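Side-chain contact in ParB-C (Sulfolobus sp. NOB8H2, PDB 4RS7), which probably binds DNA through a histone-like fold, as part of the machinery that segregates DNA in this archaeon: residues R8-I13 against E28-I33. Numbering follows the deposited sequence.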
# COMPACT_ATOMS: atom_id res chain seq x y z
N ARG A 8 16.79 -10.91 6.49
CA ARG A 8 17.45 -9.70 6.02
C ARG A 8 16.46 -8.55 5.90
O ARG A 8 16.77 -7.41 6.24
CB ARG A 8 18.17 -9.93 4.69
CG ARG A 8 19.52 -10.62 4.82
CD ARG A 8 20.27 -10.63 3.49
NE ARG A 8 19.56 -11.40 2.48
CZ ARG A 8 19.77 -12.69 2.23
NH1 ARG A 8 20.69 -13.36 2.92
NH2 ARG A 8 19.08 -13.31 1.28
N ALA A 9 15.26 -8.86 5.43
CA ALA A 9 14.23 -7.85 5.23
C ALA A 9 13.55 -7.46 6.55
O ALA A 9 13.11 -6.33 6.71
CB ALA A 9 13.19 -8.32 4.22
N MSE A 10 13.48 -8.40 7.49
CA MSE A 10 12.78 -8.17 8.74
C MSE A 10 13.63 -8.56 9.95
O MSE A 10 13.46 -9.66 10.51
CB MSE A 10 11.44 -8.92 8.75
CG MSE A 10 10.53 -8.56 7.57
SE MSE A 10 8.69 -9.16 7.79
CE MSE A 10 8.25 -8.11 9.39
N PRO A 11 14.54 -7.67 10.37
CA PRO A 11 15.40 -7.90 11.54
C PRO A 11 14.59 -8.19 12.80
O PRO A 11 15.08 -8.92 13.67
CB PRO A 11 16.14 -6.57 11.69
CG PRO A 11 16.13 -5.97 10.34
CD PRO A 11 14.83 -6.38 9.72
N SER A 12 13.39 -7.64 12.90
CA SER A 12 12.55 -7.84 14.08
C SER A 12 12.13 -9.30 14.22
O SER A 12 12.03 -9.82 15.33
CB SER A 12 11.31 -6.95 14.04
OG SER A 12 11.68 -5.59 14.19
N ILE A 13 11.87 -9.94 13.08
CA ILE A 13 11.45 -11.33 13.07
C ILE A 13 12.63 -12.26 13.36
O ILE A 13 12.49 -13.23 14.11
CB ILE A 13 10.81 -11.71 11.72
CG1 ILE A 13 9.55 -10.87 11.48
CG2 ILE A 13 10.48 -13.20 11.69
CD1 ILE A 13 8.43 -11.12 12.48
N GLU A 28 8.31 -19.41 8.88
CA GLU A 28 7.93 -19.88 7.55
C GLU A 28 6.59 -19.30 7.12
O GLU A 28 6.40 -18.95 5.95
CB GLU A 28 7.88 -21.41 7.50
CG GLU A 28 9.24 -22.08 7.69
CD GLU A 28 9.18 -23.59 7.59
OE1 GLU A 28 8.06 -24.15 7.54
OE2 GLU A 28 10.25 -24.23 7.55
N LYS A 29 5.67 -19.21 8.07
CA LYS A 29 4.37 -18.59 7.83
C LYS A 29 4.54 -17.11 7.52
O LYS A 29 3.93 -16.58 6.59
CB LYS A 29 3.47 -18.76 9.05
CG LYS A 29 3.08 -20.20 9.35
CD LYS A 29 2.57 -20.34 10.78
CE LYS A 29 1.84 -21.65 11.00
NZ LYS A 29 0.51 -21.66 10.32
N VAL A 30 5.37 -16.44 8.31
CA VAL A 30 5.64 -15.01 8.13
C VAL A 30 6.23 -14.74 6.75
O VAL A 30 5.87 -13.75 6.10
CB VAL A 30 6.60 -14.49 9.22
CG1 VAL A 30 6.99 -13.04 8.95
CG2 VAL A 30 5.97 -14.64 10.60
N TYR A 31 7.13 -15.60 6.30
CA TYR A 31 7.69 -15.49 4.96
C TYR A 31 6.59 -15.41 3.91
O TYR A 31 6.58 -14.53 3.06
CB TYR A 31 8.60 -16.67 4.65
CG TYR A 31 9.05 -16.70 3.20
CD1 TYR A 31 10.19 -16.02 2.80
CD2 TYR A 31 8.32 -17.39 2.24
CE1 TYR A 31 10.61 -16.04 1.49
CE2 TYR A 31 8.73 -17.41 0.92
CZ TYR A 31 9.87 -16.73 0.55
OH TYR A 31 10.29 -16.73 -0.76
N GLU A 32 5.66 -16.36 3.97
CA GLU A 32 4.60 -16.44 2.97
C GLU A 32 3.74 -15.19 2.95
O GLU A 32 3.37 -14.70 1.88
CB GLU A 32 3.74 -17.69 3.20
CG GLU A 32 4.52 -18.99 3.04
CD GLU A 32 5.05 -19.18 1.63
OE1 GLU A 32 4.69 -18.39 0.73
OE2 GLU A 32 5.83 -20.13 1.41
N ILE A 33 3.42 -14.67 4.13
CA ILE A 33 2.64 -13.45 4.25
C ILE A 33 3.43 -12.24 3.73
O ILE A 33 2.88 -11.38 3.04
CB ILE A 33 2.23 -13.21 5.72
CG1 ILE A 33 1.35 -14.36 6.22
CG2 ILE A 33 1.50 -11.89 5.86
CD1 ILE A 33 0.05 -14.52 5.45
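Val30 meets Met10 and Ile13 through a single methyl. Its CG1 lies anti to the backbone N (chi1 175°), which aims this branch at segment 8-13. Ile13 comes nearest with its longer branch: Ile13 CG1 is 4.2 Å from Val30 CG1. The end of that branch stays alongside, with Ile13 CD1 4.3 Å from Val30 CG1. The methyl Ile13 CG2 also borders Val30 CG1, at 4.4 Å. Met10, present as selenomethionine, reaches the same methyl beside Ile13. Its SE lies anti to CA about the CB-CG bond (chi2 -166°), which extends the chain towards helix 24-50, and SE stops 4.4 Å from Val30 CG1. The terminal methyl turns off Val30 and onto Ile13, where Met10 CE lies 3.7 Å from Ile13 CG1. The contact is wholly apolar and buried but small, about 100 Å² over both sides.

Met10 sits at the break between helix 2-9 and helix 11-18, and is the N-cap residue of the latter. The contact thus sets this corner on the long helix 24-50. Leu6 of helix 2-9 also packs on Val30. Ile69 and Glu72 of the second subunit pack on Ile13 and Met10, respectively, which places the cluster beside the dimer interface.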